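Long-range contact in putative isochorismatase (Bordetella bronchiseptica, PDB 3UAO), which probably hydrolyses the amide of maleamate, releasing maleate and ammonia in the breakdown of nicotinate (vitamin B3): residues Pro142-Ala155 with Arg174-Arg186. Residues are numbered along the deposited sequence; the frame is centred on the assembly and turned at random.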
loop_
_atom_site.group_PDB
_atom_site.type_symbol
_atom_site.label_atom_id
_atom_site.label_comp_id
_atom_site.label_asym_id
_atom_site.label_seq_id
_atom_site.Cartn_x
_atom_site.Cartn_y
_atom_site.Cartn_z
ATOM N N PRO A 142 -8.397 10.486 4.117
ATOM C CA PRO A 142 -7.667 11.668 4.587
ATOM C C PRO A 142 -6.275 11.905 3.988
ATOM O O PRO A 142 -5.924 13.054 3.647
ATOM C CB PRO A 142 -7.536 11.432 6.096
ATOM C CG PRO A 142 -8.582 10.450 6.423
ATOM C CD PRO A 142 -8.779 9.594 5.235
ATOM N N SER A 143 -5.474 10.858 3.864
ATOM C CA SER A 143 -4.067 11.011 3.419
ATOM C C SER A 143 -3.887 11.036 1.919
ATOM O O SER A 143 -4.445 10.236 1.225
ATOM C CB SER A 143 -3.217 9.867 3.971
ATOM O OG SER A 143 -1.973 9.766 3.292
ATOM N N ALA A 144 -3.046 11.927 1.421
ATOM C CA ALA A 144 -2.799 12.031 -0.038
ATOM C C ALA A 144 -2.024 10.821 -0.562
ATOM O O ALA A 144 -1.809 10.688 -1.793
ATOM C CB ALA A 144 -2.039 13.346 -0.373
ATOM N N PHE A 145 -1.613 9.943 0.351
ATOM C CA PHE A 145 -0.824 8.767 0.029
ATOM C C PHE A 145 -1.667 7.498 0.016
ATOM O O PHE A 145 -1.330 6.528 -0.721
ATOM C CB PHE A 145 0.327 8.576 1.060
ATOM C CG PHE A 145 1.433 9.585 0.930
ATOM C CD1 PHE A 145 2.546 9.313 0.177
ATOM C CD2 PHE A 145 1.350 10.810 1.542
ATOM C CE1 PHE A 145 3.554 10.268 0.025
ATOM C CE2 PHE A 145 2.348 11.725 1.404
ATOM C CZ PHE A 145 3.445 11.450 0.633
ATOM N N TYR A 146 -2.728 7.451 0.840
ATOM C CA TYR A 146 -3.503 6.208 0.984
ATOM C C TYR A 146 -4.283 5.865 -0.294
ATOM O O TYR A 146 -5.274 6.549 -0.647
ATOM C CB TYR A 146 -4.493 6.268 2.181
ATOM C CG TYR A 146 -4.871 4.859 2.573
ATOM C CD1 TYR A 146 -4.169 4.197 3.571
ATOM C CD2 TYR A 146 -5.813 4.136 1.860
ATOM C CE1 TYR A 146 -4.435 2.852 3.887
ATOM C CE2 TYR A 146 -6.101 2.773 2.163
ATOM C CZ TYR A 146 -5.402 2.132 3.154
ATOM O OH TYR A 146 -5.663 0.792 3.493
ATOM N N GLY A 147 -3.897 4.788 -0.971
ATOM C CA GLY A 147 -4.690 4.328 -2.118
ATOM C C GLY A 147 -4.613 5.269 -3.284
ATOM O O GLY A 147 -5.574 5.461 -4.017
ATOM N N THR A 148 -3.450 5.878 -3.420
ATOM C CA THR A 148 -3.124 6.788 -4.482
ATOM C C THR A 148 -1.706 6.470 -4.924
ATOM O O THR A 148 -1.017 5.628 -4.349
ATOM C CB THR A 148 -3.112 8.263 -4.022
ATOM O OG1 THR A 148 -1.873 8.557 -3.348
ATOM C CG2 THR A 148 -4.313 8.616 -3.096
ATOM N N MET A 149 -1.261 7.168 -5.942
ATOM C CA MET A 149 0.063 6.948 -6.504
ATOM C C MET A 149 1.080 7.964 -6.034
ATOM O O MET A 149 2.179 8.037 -6.598
ATOM C CB MET A 149 -0.029 6.967 -8.034
ATOM C CG MET A 149 -0.721 5.755 -8.618
ATOM S SD MET A 149 0.394 4.348 -8.659
ATOM C CE MET A 149 1.548 4.801 -9.932
ATOM N N LEU A 150 0.769 8.708 -4.960
ATOM C CA LEU A 150 1.670 9.796 -4.513
ATOM C C LEU A 150 3.066 9.266 -4.182
ATOM O O LEU A 150 4.058 9.816 -4.683
ATOM C CB LEU A 150 1.103 10.623 -3.355
ATOM C CG LEU A 150 1.861 11.930 -3.084
ATOM C CD1 LEU A 150 2.098 12.712 -4.331
ATOM C CD2 LEU A 150 1.143 12.856 -2.058
ATOM N N ALA A 151 3.157 8.203 -3.372
ATOM C CA ALA A 151 4.478 7.716 -2.964
ATOM C C ALA A 151 5.318 7.453 -4.209
ATOM O O ALA A 151 6.458 7.837 -4.279
ATOM C CB ALA A 151 4.390 6.470 -2.135
ATOM N N ALA A 152 4.748 6.777 -5.187
ATOM C CA ALA A 152 5.531 6.339 -6.344
ATOM C C ALA A 152 5.856 7.528 -7.277
ATOM O O ALA A 152 6.937 7.577 -7.890
ATOM C CB ALA A 152 4.805 5.217 -7.086
ATOM N N TRP A 153 4.947 8.513 -7.336
ATOM C CA TRP A 153 5.172 9.737 -8.106
ATOM C C TRP A 153 6.366 10.461 -7.562
ATOM O O TRP A 153 7.217 10.944 -8.322
ATOM C CB TRP A 153 3.943 10.621 -8.039
ATOM C CG TRP A 153 3.943 11.759 -8.981
ATOM C CD1 TRP A 153 3.541 11.749 -10.262
ATOM C CD2 TRP A 153 4.333 13.091 -8.693
ATOM N NE1 TRP A 153 3.670 12.997 -10.821
ATOM C CE2 TRP A 153 4.158 13.843 -9.868
ATOM C CE3 TRP A 153 4.826 13.729 -7.557
ATOM C CZ2 TRP A 153 4.465 15.193 -9.938
ATOM C CZ3 TRP A 153 5.124 15.073 -7.629
ATOM C CH2 TRP A 153 4.938 15.785 -8.811
ATOM N N LEU A 154 6.453 10.529 -6.234
ATOM C CA LEU A 154 7.559 11.201 -5.555
ATOM C C LEU A 154 8.868 10.394 -5.668
ATOM O O LEU A 154 9.922 10.950 -5.986
ATOM C CB LEU A 154 7.206 11.477 -4.087
ATOM C CG LEU A 154 6.050 12.446 -3.847
ATOM C CD1 LEU A 154 5.572 12.393 -2.363
ATOM C CD2 LEU A 154 6.394 13.883 -4.243
ATOM N N ALA A 155 8.798 9.097 -5.401
ATOM C CA ALA A 155 9.938 8.201 -5.564
ATOM C C ALA A 155 10.610 8.334 -6.939
ATOM O O ALA A 155 11.831 8.458 -7.055
ATOM C CB ALA A 155 9.462 6.752 -5.365
ATOM N N ARG A 174 -2.320 16.187 8.639
ATOM C CA ARG A 174 -1.650 15.262 9.545
ATOM C C ARG A 174 -1.585 13.857 8.966
ATOM O O ARG A 174 -0.529 13.224 8.997
ATOM C CB ARG A 174 -2.359 15.215 10.884
ATOM C CG ARG A 174 -1.543 14.526 11.978
ATOM C CD ARG A 174 -2.276 13.435 12.597
ATOM N NE ARG A 174 -1.478 12.707 13.582
ATOM C CZ ARG A 174 -1.373 13.030 14.870
ATOM N NH1 ARG A 174 -2.011 14.082 15.359
ATOM N NH2 ARG A 174 -0.633 12.279 15.696
ATOM N N ALA A 175 -2.703 13.349 8.447
ATOM C CA ALA A 175 -2.719 11.984 7.899
ATOM C C ALA A 175 -1.667 11.904 6.816
ATOM O O ALA A 175 -0.927 10.957 6.750
ATOM C CB ALA A 175 -4.110 11.628 7.337
ATOM N N SER A 176 -1.609 12.917 5.969
ATOM C CA SER A 176 -0.689 12.961 4.878
ATOM C C SER A 176 0.792 13.085 5.323
ATOM O O SER A 176 1.698 12.603 4.626
ATOM C CB SER A 176 -1.047 14.138 3.975
ATOM O OG SER A 176 -2.297 13.966 3.372
ATOM N N VAL A 177 1.029 13.760 6.438
ATOM C CA VAL A 177 2.375 13.960 6.948
ATOM C C VAL A 177 2.953 12.685 7.573
ATOM O O VAL A 177 4.095 12.300 7.325
ATOM C CB VAL A 177 2.359 15.122 7.957
ATOM C CG1 VAL A 177 3.508 15.005 8.993
ATOM C CG2 VAL A 177 2.363 16.468 7.207
ATOM N N VAL A 178 2.150 12.022 8.387
ATOM C CA VAL A 178 2.518 10.745 8.946
ATOM C C VAL A 178 2.770 9.745 7.814
ATOM O O VAL A 178 3.694 8.948 7.887
ATOM C CB VAL A 178 1.411 10.236 9.878
ATOM C CG1 VAL A 178 1.609 8.739 10.220
ATOM C CG2 VAL A 178 1.368 11.106 11.155
ATOM N N ASP A 179 1.961 9.795 6.755
ATOM C CA ASP A 179 2.203 8.867 5.621
ATOM C C ASP A 179 3.503 9.113 4.902
ATOM O O ASP A 179 4.219 8.139 4.492
ATOM C CB ASP A 179 1.045 8.848 4.613
ATOM C CG ASP A 179 -0.051 7.790 4.973
ATOM O OD1 ASP A 179 0.224 6.866 5.758
ATOM O OD2 ASP A 179 -1.174 7.854 4.420
ATOM N N ALA A 180 3.811 10.405 4.750
ATOM C CA ALA A 180 4.955 10.852 3.996
ATOM C C ALA A 180 6.169 10.360 4.691
ATOM O O ALA A 180 7.095 9.832 4.107
ATOM C CB ALA A 180 4.959 12.373 3.919
ATOM N N MET A 181 6.153 10.547 5.987
ATOM C CA MET A 181 7.213 10.058 6.853
ATOM C C MET A 181 7.338 8.545 6.666
ATOM O O MET A 181 8.409 8.014 6.373
ATOM C CB MET A 181 6.892 10.354 8.321
ATOM C CG MET A 181 8.068 10.022 9.182
ATOM S SD MET A 181 7.589 9.847 10.883
ATOM C CE MET A 181 6.687 8.299 10.809
ATOM N N SER A 182 6.228 7.875 6.856
ATOM C CA SER A 182 6.212 6.456 6.751
ATOM C C SER A 182 6.762 5.985 5.382
ATOM O O SER A 182 7.599 5.116 5.344
ATOM C CB SER A 182 4.813 5.948 7.039
ATOM O OG SER A 182 4.357 6.411 8.304
ATOM N N ALA A 183 6.377 6.636 4.298
ATOM C CA ALA A 183 6.842 6.312 2.947
ATOM C C ALA A 183 8.321 6.601 2.646
ATOM O O ALA A 183 8.788 6.299 1.553
ATOM C CB ALA A 183 5.966 7.019 1.933
ATOM N N GLY A 184 9.069 7.182 3.584
ATOM C CA GLY A 184 10.466 7.510 3.351
ATOM C C GLY A 184 10.853 8.938 3.010
ATOM O O GLY A 184 12.010 9.187 2.674
ATOM N N PHE A 185 9.923 9.892 3.124
ATOM C CA PHE A 185 10.201 11.317 2.830
ATOM C C PHE A 185 10.323 12.154 4.113
ATOM O O PHE A 185 9.634 11.931 5.087
ATOM C CB PHE A 185 9.129 11.894 1.881
ATOM C CG PHE A 185 8.837 10.995 0.692
ATOM C CD1 PHE A 185 9.707 10.912 -0.368
ATOM C CD2 PHE A 185 7.723 10.215 0.666
ATOM C CE1 PHE A 185 9.499 10.059 -1.443
ATOM C CE2 PHE A 185 7.474 9.373 -0.429
ATOM C CZ PHE A 185 8.379 9.299 -1.483
ATOM N N ARG A 186 11.182 13.157 4.112
ATOM C CA ARG A 186 11.309 14.042 5.285
ATOM C C ARG A 186 10.205 15.053 5.111
ATOM O O ARG A 186 10.269 15.832 4.143
ATOM C CB ARG A 186 12.674 14.721 5.293
ATOM C CG ARG A 186 13.816 13.715 5.478
ATOM C CD ARG A 186 15.137 14.206 4.931
ATOM N NE ARG A 186 16.149 13.169 5.022
ATOM C CZ ARG A 186 17.124 13.122 5.926
ATOM N NH1 ARG A 186 17.291 14.064 6.843
ATOM N NH2 ARG A 186 17.974 12.118 5.902
#
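Phe145 leans against helix 174-182 through Asp179 and Ala180, a worked example of how a Rossmann-like parallel sheet has its flanking helices joined to each other as well as to the strands. The ring belongs to the loop that leads from strand 135-139 into helix 150-156, and it also touches Leu162 of strand 161-167. With CG beside its own backbone N (chi1 -72°), the side chain is laid across the helix. Its CB meets Asp179 CB at 3.6 Å, and CG lies near the same methylene; farther along, CE2 approaches the carbonyl O of Ser176 and the methyl of Ala180. The ring tip rides over the backbone of the helix, with Ala180 CA 4.1 Å from the ring centroid in a CH-pi contact. Leu150 CD2 packs on the opposite face, so the ring is clamped between the two helices. At the other edge of the ring, Phe145 CE1 comes to 4.0 Å from Phe185 CE2. That second ring, on the residue following Gly184, whose positive phi and two bonds back into the last turn make a Schellman motif, takes Leu154 CD1 over one face and turns its edge to the carbonyl O of Ala151.

Toward the start of helix 174-182 the contact becomes polar. Ser143 forms an ST turn, its OG accepting from Phe145 N at 3.0 Å. Turned toward the helix by chi1 of 164°, the hydroxyl probably also donates to Asp179 OD2, though the modelled separation is too short to trust in detail. Ser176 lies one turn before Asp179, near the oxidised cysteine at position 172, whose backbone O is hydrogen-bonded to Ser176 OG. The same hydroxyl oxygen accepts a fairly straight bond from Ala144 N, 2.9 Å from Ser176 OG with an N-H...OG angle of 159°.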